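Local coordinates for protein probable tRNA pseudouridine synthase D (Methanosarcina mazei, PDB 1Z2Z) that probably converts uridine 13 of transfer RNAs to pseudouridine, being a TruD-type pseudouridine synthase, at residues Q28-F33 against D86-T91; F33-I38 against N133-T138; T55-D60 against L110-L115. One frame throughout, in Å; residues are numbered along the deposited sequence.

Contact 1. Residues Q28-F33 against D86-T91; sequences QEIEDF and DKRALT
A single backbone hydrogen bond joins the two segments: Leu90 N donates to Phe33 O over 3.1 Å, with the donor lifted 33° out of the carbonyl plane. Both residues open their strands, so the bond marks where strands 33-39 and 90-98 first pair, after a loop and 3-10 turn on one side and a loop on the other. Apolar contact is made next to it, the methyl of Ala89 lying against the base of the Phe33 side chain, CB to CB 3.8 Å. Farther out, Phe33 CE2 lies 3.6 Å from OD1 of Asp86, the predicted nucleophile, ring and carboxylate planes 61° apart. The rest centres on the Arg88 side chain. Arg88, centre of an inverse gamma turn, has CG anti to its backbone N and is extended as far as NE; its side chain and that of Ile30 cross at about a right angle, which sets Ile30 CD1 next to Arg88 NH1. Arg88 NE is bonded to Arg27 O. Arg27 also makes a cation-pi contact with Phe33, and its salt bridge with Asp86 OD1 would probably favour the ionised carboxylate. Strands 33-39 and 90-98 run parallel, with strand 130-142 next to the former and strand 49-57 next to the latter.

Contact 2. Residues F33-I38 against N133-T138; sequences FIVKEI and NDFRIT
Phe33 holds CG anti to its backbone N (chi1 -151°), whereas Phe135 and Ile137 on the partner strand set CG and CG1 anti to the carbonyl carbon; all three residues project on the same face of the sheet, and these torsions lay the side chains of Phe135 and Ile137 alongside that of Phe33. Ile137 reaches over one face of the Phe33 ring, its CG1 3.9 Å from the centroid in a CH-pi contact displaced toward the rim, and its CD1 comes to 3.4 Å from Phe33 CE1. The ring of Phe135 presents its edge to Phe33, with CE2 to CE2 4.2 Å, and packs against Val35 CG2. An alanine in place of Phe33 would probably lose both the surface on which Ile137 rests and the neighbour at the Phe135 edge, loosening the packing beside Asp86. The strands are antiparallel, their axes 4.5 Å apart at closest approach and 162° between directions, and they belong to the central mixed sheet of the pseudouridine synthase fold. Ile34 with Arg136 and Lys36 with Asp134 are the hydrogen-bonded pairs. Ile34 N to Arg136 O is nearly straight at 171° although the donor stands above the carbonyl plane; its return bond, Arg136 N to Ile34 O, is weak; Lys36 N to Asp134 O (2.9 Å) lies in the carbonyl plane. On the face of these pairs Ile34 CB meets Arg136 CB, while the bent Arg136 chain leads away to a salt bridge with Glu413. At the far end Asn133 ND2 abuts the aliphatic base of Glu37, 3.4 Å from its CB, with amide and carboxylate planes nearly parallel; Glu37 OE2 forms a salt bridge with Lys85, to which Asn133 OD1 is weakly bonded.

Contact 3. Residues T55-D60 against L110-L115; sequences TKRDWD and LKDIEL
Trp59 and Ile113 cross at about a right angle, which lays the isoleucine tip on the indole face: Ile113 CD1 is 3.3 Å from the centroid of the five-membered ring and 12° off its normal, a CH-pi contact. The ring edge does separate work. Its NE1 donates to Lys111 O over 2.7 Å; that oxygen lies within 1° of the indole plane and the donor lies in the carbonyl plane, so the bond and the CH-pi contact together restrict the rotation of the ring. Arg57 and Asp112, by contrast, run alongside each other in the same direction. Arg57 is extended to NE and forms a salt bridge whose hydrogen bond, Arg57 NH2 to Asp112 OD2 (3.4 Å), is weak, guanidinium and carboxylate planes 43° apart; Lys111 NZ approaches the same OD2, so two cations share one oxygen, while Arg57 NE is held by Glu31. Thr55 and Glu114, a hydrogen-bonded antiparallel pair, also lie side by side, CB to CB 3.7 Å, and Arg57 N to Asp112 O (2.9 Å) extends the bonding into the type II turn Leu110 to Ile113. Helix 61-72 packs through Leu64 on Trp59 and Ile113, and strand 90-98 lies along strand 49-57 on the side away from strand 113-121.

Overall arrangement
All three contacts reach one mixed sheet. Contacts 1 and 2 share Phe33, their centres 9 Å apart, and are joined by Asp32 O to Thr138 N (2.9 Å) and Leu90 O to Val35 N (3.1 Å), both probable hydrogen bonds. Contact 3, centred 11 Å from contact 1, meets it through the Glu31 OE2 to Arg57 NE salt bridge (2.9 Å) and through Thr91 OG1 to Lys56 NZ (2.7 Å). Contacts 2 and 3 do not touch, their nearest atoms being about 7 Å apart, so contact 1 bridges them. It carries Asp86, the predicted nucleophile; the side chain of Phe33 lies about 4 Å and that of Lys56 about 6 Å from the side chain of Asp86.

Contact 1. Residues Q28-F33 against D86-T91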
# COMPACT_ATOMS: atom_id res chain seq x y z
N GLN A 28 10.34 17.43 4.49
CA GLN A 28 11.44 18.26 4.96
C GLN A 28 10.94 19.04 6.16
O GLN A 28 11.69 19.31 7.10
CB GLN A 28 11.92 19.21 3.87
CG GLN A 28 13.42 19.45 3.95
CD GLN A 28 13.87 20.72 3.27
OE1 GLN A 28 13.63 20.92 2.09
NE2 GLN A 28 14.54 21.58 4.03
N GLU A 29 9.66 19.39 6.12
CA GLU A 29 9.02 20.13 7.20
C GLU A 29 7.66 19.53 7.51
O GLU A 29 6.85 19.34 6.62
CB GLU A 29 8.89 21.60 6.82
CG GLU A 29 10.23 22.27 6.84
CD GLU A 29 10.87 22.12 8.19
OE1 GLU A 29 12.13 22.12 8.28
OE2 GLU A 29 10.09 21.99 9.18
N ILE A 30 7.42 19.23 8.79
CA ILE A 30 6.16 18.63 9.20
C ILE A 30 5.02 19.12 8.32
O ILE A 30 4.33 18.30 7.71
CB ILE A 30 5.87 18.96 10.69
CG1 ILE A 30 7.15 18.79 11.52
CG2 ILE A 30 4.80 18.03 11.22
CD1 ILE A 30 7.72 17.38 11.55
N GLU A 31 4.82 20.42 8.19
CA GLU A 31 3.72 20.89 7.35
C GLU A 31 3.84 20.54 5.85
O GLU A 31 2.95 20.85 5.07
CB GLU A 31 3.53 22.41 7.50
CG GLU A 31 2.93 22.87 8.83
CD GLU A 31 3.86 22.66 10.01
OE1 GLU A 31 5.10 22.56 9.79
OE2 GLU A 31 3.36 22.60 11.17
N ASP A 32 4.93 19.89 5.44
CA ASP A 32 5.08 19.54 4.02
C ASP A 32 4.29 18.31 3.62
O ASP A 32 4.33 17.87 2.46
CB ASP A 32 6.56 19.33 3.67
CG ASP A 32 7.29 20.64 3.40
OD1 ASP A 32 8.51 20.58 3.11
OD2 ASP A 32 6.66 21.71 3.48
N PHE A 33 3.55 17.76 4.58
CA PHE A 33 2.74 16.58 4.32
C PHE A 33 1.45 16.69 5.11
O PHE A 33 1.35 16.18 6.22
CB PHE A 33 3.48 15.31 4.74
CG PHE A 33 3.10 14.11 3.93
CD1 PHE A 33 3.84 13.73 2.82
CD2 PHE A 33 1.96 13.38 4.26
CE1 PHE A 33 3.45 12.65 2.03
CE2 PHE A 33 1.57 12.30 3.48
CZ PHE A 33 2.32 11.93 2.36
N ASP A 86 0.03 9.24 9.13
CA ASP A 86 1.49 9.36 9.25
C ASP A 86 1.92 10.23 10.42
O ASP A 86 1.37 11.31 10.66
CB ASP A 86 2.09 9.96 7.97
CG ASP A 86 2.11 8.99 6.80
OD1 ASP A 86 2.04 9.47 5.64
OD2 ASP A 86 2.21 7.76 7.03
N LYS A 87 2.94 9.75 11.13
CA LYS A 87 3.54 10.44 12.26
C LYS A 87 4.18 11.74 11.74
O LYS A 87 3.70 12.84 12.05
CB LYS A 87 4.56 9.49 12.93
CG LYS A 87 5.91 10.05 13.36
CD LYS A 87 5.81 11.08 14.48
CE LYS A 87 7.17 11.33 15.13
NZ LYS A 87 7.54 10.18 15.97
N ARG A 88 5.22 11.63 10.92
CA ARG A 88 5.87 12.82 10.39
C ARG A 88 4.98 13.60 9.45
O ARG A 88 5.20 13.60 8.24
CB ARG A 88 7.17 12.47 9.66
CG ARG A 88 8.00 13.73 9.30
CD ARG A 88 9.47 13.43 8.99
NE ARG A 88 10.24 14.64 8.67
CZ ARG A 88 10.53 15.61 9.54
NH1 ARG A 88 10.13 15.53 10.80
NH2 ARG A 88 11.21 16.67 9.14
N ALA A 89 3.97 14.29 9.99
CA ALA A 89 3.07 15.06 9.14
C ALA A 89 2.03 15.80 9.95
O ALA A 89 1.91 15.58 11.15
CB ALA A 89 2.38 14.13 8.16
N LEU A 90 1.30 16.69 9.31
CA LEU A 90 0.25 17.40 10.01
C LEU A 90 -1.04 16.73 9.56
O LEU A 90 -1.49 16.90 8.42
CB LEU A 90 0.25 18.88 9.66
CG LEU A 90 -0.98 19.63 10.18
CD1 LEU A 90 -1.12 19.46 11.67
CD2 LEU A 90 -0.89 21.08 9.79
N THR A 91 -1.64 15.98 10.47
CA THR A 91 -2.84 15.22 10.15
C THR A 91 -4.04 15.43 11.05
O THR A 91 -3.92 15.49 12.27
CB THR A 91 -2.52 13.75 10.19
OG1 THR A 91 -2.47 13.33 11.56
CG2 THR A 91 -1.18 13.48 9.54

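Contact 2. Residues F33-I38 against N133-T138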
# COMPACT_ATOMS: atom_id res chain seq x y z
N PHE A 33 3.55 17.76 4.58
CA PHE A 33 2.74 16.58 4.32
C PHE A 33 1.45 16.69 5.11
O PHE A 33 1.35 16.18 6.22
CB PHE A 33 3.48 15.31 4.74
CG PHE A 33 3.10 14.11 3.93
CD1 PHE A 33 3.84 13.73 2.82
CD2 PHE A 33 1.96 13.38 4.26
CE1 PHE A 33 3.45 12.65 2.03
CE2 PHE A 33 1.57 12.30 3.48
CZ PHE A 33 2.32 11.93 2.36
N ILE A 34 0.45 17.34 4.53
CA ILE A 34 -0.81 17.49 5.22
C ILE A 34 -1.83 16.46 4.75
O ILE A 34 -2.08 16.32 3.56
CB ILE A 34 -1.34 18.91 5.04
CG1 ILE A 34 -0.31 19.88 5.66
CG2 ILE A 34 -2.73 19.04 5.65
CD1 ILE A 34 -0.73 21.33 5.72
N VAL A 35 -2.39 15.73 5.71
CA VAL A 35 -3.37 14.70 5.41
C VAL A 35 -4.62 14.93 6.23
O VAL A 35 -4.60 14.76 7.44
CB VAL A 35 -2.83 13.32 5.79
CG1 VAL A 35 -3.85 12.27 5.42
CG2 VAL A 35 -1.51 13.07 5.12
N LYS A 36 -5.71 15.30 5.56
CA LYS A 36 -6.98 15.55 6.26
C LYS A 36 -8.01 14.50 5.86
O LYS A 36 -8.39 14.41 4.70
CB LYS A 36 -7.53 16.94 5.89
CG LYS A 36 -6.60 18.10 6.17
CD LYS A 36 -7.30 19.41 5.87
CE LYS A 36 -6.40 20.62 6.18
NZ LYS A 36 -7.10 21.95 6.08
N GLU A 37 -8.48 13.73 6.84
CA GLU A 37 -9.45 12.66 6.61
C GLU A 37 -10.85 13.12 6.18
O GLU A 37 -11.31 14.19 6.58
CB GLU A 37 -9.57 11.84 7.88
CG GLU A 37 -10.43 10.63 7.76
CD GLU A 37 -10.85 10.07 9.10
OE1 GLU A 37 -11.80 10.63 9.70
OE2 GLU A 37 -10.21 9.11 9.56
N ILE A 38 -11.51 12.31 5.36
CA ILE A 38 -12.87 12.63 4.93
C ILE A 38 -13.75 11.56 5.54
O ILE A 38 -13.60 10.38 5.23
CB ILE A 38 -13.01 12.59 3.40
CG1 ILE A 38 -11.85 13.36 2.77
CG2 ILE A 38 -14.35 13.21 2.99
CD1 ILE A 38 -11.81 13.26 1.27
N ASN A 133 -9.06 10.33 2.08
CA ASN A 133 -8.08 11.20 2.72
C ASN A 133 -7.60 12.30 1.76
O ASN A 133 -7.07 12.01 0.68
CB ASN A 133 -6.87 10.36 3.19
CG ASN A 133 -7.09 9.68 4.54
OD1 ASN A 133 -6.56 8.60 4.79
ND2 ASN A 133 -7.84 10.32 5.43
N ASP A 134 -7.81 13.56 2.13
CA ASP A 134 -7.35 14.69 1.33
C ASP A 134 -5.87 14.85 1.61
O ASP A 134 -5.44 14.79 2.76
CB ASP A 134 -8.06 15.97 1.76
CG ASP A 134 -9.34 16.17 1.03
OD1 ASP A 134 -10.16 17.01 1.46
OD2 ASP A 134 -9.51 15.49 -0.01
N PHE A 135 -5.10 15.06 0.55
CA PHE A 135 -3.66 15.23 0.68
C PHE A 135 -3.23 16.60 0.20
O PHE A 135 -3.90 17.23 -0.61
CB PHE A 135 -2.89 14.16 -0.09
CG PHE A 135 -2.98 12.79 0.50
CD1 PHE A 135 -3.94 11.87 0.05
CD2 PHE A 135 -2.10 12.40 1.51
CE1 PHE A 135 -4.02 10.58 0.58
CE2 PHE A 135 -2.17 11.12 2.05
CZ PHE A 135 -3.13 10.21 1.59
N ARG A 136 -2.09 17.03 0.73
CA ARG A 136 -1.47 18.31 0.42
C ARG A 136 0.01 18.07 0.65
O ARG A 136 0.53 18.42 1.71
CB ARG A 136 -1.98 19.37 1.39
CG ARG A 136 -1.25 20.70 1.34
CD ARG A 136 -2.00 21.68 0.48
NE ARG A 136 -1.25 22.91 0.26
CZ ARG A 136 -1.70 23.94 -0.44
NH1 ARG A 136 -0.94 25.02 -0.60
NH2 ARG A 136 -2.91 23.91 -0.98
N ILE A 137 0.68 17.44 -0.31
CA ILE A 137 2.10 17.14 -0.18
C ILE A 137 2.95 18.22 -0.82
O ILE A 137 2.49 18.91 -1.73
CB ILE A 137 2.42 15.77 -0.81
CG1 ILE A 137 1.51 14.71 -0.19
CG2 ILE A 137 3.89 15.40 -0.57
CD1 ILE A 137 1.66 13.34 -0.81
N THR A 138 4.17 18.38 -0.34
CA THR A 138 5.09 19.39 -0.86
C THR A 138 6.45 18.78 -1.14
O THR A 138 7.10 18.28 -0.22
CB THR A 138 5.28 20.52 0.15
OG1 THR A 138 4.04 21.22 0.33
CG2 THR A 138 6.36 21.49 -0.33

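Contact 3. Residues T55-D60 against L110-L115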
# COMPACT_ATOMS: atom_id res chain seq x y z
N THR A 55 -6.11 16.43 15.71
CA THR A 55 -5.17 17.09 14.81
C THR A 55 -3.85 16.93 15.50
O THR A 55 -3.68 17.37 16.63
CB THR A 55 -5.48 18.58 14.66
OG1 THR A 55 -6.86 18.76 14.29
CG2 THR A 55 -4.59 19.18 13.57
N LYS A 56 -2.92 16.29 14.83
CA LYS A 56 -1.63 16.04 15.43
C LYS A 56 -0.47 16.46 14.54
O LYS A 56 -0.55 16.42 13.31
CB LYS A 56 -1.52 14.57 15.83
CG LYS A 56 -1.48 13.57 14.68
CD LYS A 56 -1.56 12.15 15.21
CE LYS A 56 -0.77 11.21 14.34
NZ LYS A 56 -1.01 11.50 12.91
N ARG A 57 0.62 16.87 15.17
CA ARG A 57 1.78 17.32 14.44
C ARG A 57 2.97 16.50 14.85
O ARG A 57 3.41 16.54 16.00
CB ARG A 57 2.02 18.80 14.73
CG ARG A 57 3.24 19.36 14.05
CD ARG A 57 3.38 20.87 14.24
NE ARG A 57 4.52 21.41 13.49
CZ ARG A 57 5.80 21.10 13.73
NH1 ARG A 57 6.76 21.64 12.98
NH2 ARG A 57 6.13 20.28 14.72
N ASP A 58 3.50 15.74 13.90
CA ASP A 58 4.66 14.91 14.16
C ASP A 58 4.48 13.96 15.35
O ASP A 58 5.41 13.73 16.13
CB ASP A 58 5.87 15.80 14.40
CG ASP A 58 7.15 15.03 14.41
OD1 ASP A 58 8.17 15.55 14.91
OD2 ASP A 58 7.13 13.88 13.91
N TRP A 59 3.27 13.40 15.48
CA TRP A 59 2.96 12.46 16.55
C TRP A 59 2.67 11.08 15.98
O TRP A 59 2.15 10.94 14.87
CB TRP A 59 1.72 12.89 17.32
CG TRP A 59 1.93 13.80 18.48
CD1 TRP A 59 2.01 15.16 18.44
CD2 TRP A 59 1.92 13.44 19.87
NE1 TRP A 59 2.05 15.67 19.72
CE2 TRP A 59 2.00 14.64 20.61
CE3 TRP A 59 1.86 12.22 20.55
CZ2 TRP A 59 2.00 14.65 22.01
CZ3 TRP A 59 1.87 12.23 21.93
CH2 TRP A 59 1.94 13.44 22.65
N ASP A 60 2.98 10.06 16.77
CA ASP A 60 2.73 8.67 16.42
C ASP A 60 1.43 8.29 17.12
O ASP A 60 1.35 8.36 18.35
CB ASP A 60 3.85 7.79 16.94
CG ASP A 60 3.61 6.33 16.67
OD1 ASP A 60 3.78 5.52 17.60
OD2 ASP A 60 3.24 5.99 15.52
N LEU A 110 -2.14 19.15 24.95
CA LEU A 110 -0.88 18.49 24.67
C LEU A 110 -0.13 19.29 23.61
O LEU A 110 -0.74 20.04 22.86
CB LEU A 110 -1.13 17.07 24.22
CG LEU A 110 -1.42 16.15 25.41
CD1 LEU A 110 -2.18 14.91 24.95
CD2 LEU A 110 -0.10 15.78 26.08
N LYS A 111 1.18 19.13 23.56
CA LYS A 111 1.97 19.87 22.60
C LYS A 111 1.85 19.28 21.19
O LYS A 111 2.14 18.11 20.97
CB LYS A 111 3.43 19.93 23.02
CG LYS A 111 4.26 20.95 22.25
CD LYS A 111 5.76 20.78 22.49
CE LYS A 111 6.61 21.69 21.60
NZ LYS A 111 6.65 21.30 20.15
N ASP A 112 1.42 20.12 20.26
CA ASP A 112 1.26 19.73 18.87
C ASP A 112 0.09 18.77 18.70
O ASP A 112 0.12 17.84 17.89
CB ASP A 112 2.56 19.11 18.32
CG ASP A 112 3.64 20.17 18.01
OD1 ASP A 112 3.29 21.37 17.89
OD2 ASP A 112 4.83 19.79 17.85
N ILE A 113 -0.96 19.02 19.47
CA ILE A 113 -2.16 18.21 19.43
C ILE A 113 -3.30 19.15 19.65
O ILE A 113 -3.24 20.03 20.50
CB ILE A 113 -2.17 17.18 20.55
CG1 ILE A 113 -1.03 16.18 20.32
CG2 ILE A 113 -3.53 16.50 20.63
CD1 ILE A 113 -1.22 15.29 19.11
N GLU A 114 -4.35 18.96 18.87
CA GLU A 114 -5.51 19.80 18.98
C GLU A 114 -6.68 18.85 19.05
O GLU A 114 -6.77 17.92 18.25
CB GLU A 114 -5.57 20.69 17.75
CG GLU A 114 -6.47 21.88 17.87
CD GLU A 114 -5.95 23.06 17.06
OE1 GLU A 114 -6.03 23.01 15.81
OE2 GLU A 114 -5.46 24.03 17.68
N LEU A 115 -7.56 19.06 20.02
CA LEU A 115 -8.73 18.21 20.22
C LEU A 115 -10.01 19.03 20.09
O LEU A 115 -10.17 20.03 20.77
CB LEU A 115 -8.69 17.56 21.60
CG LEU A 115 -7.58 16.55 21.90
CD1 LEU A 115 -7.77 16.02 23.31
CD2 LEU A 115 -7.62 15.39 20.90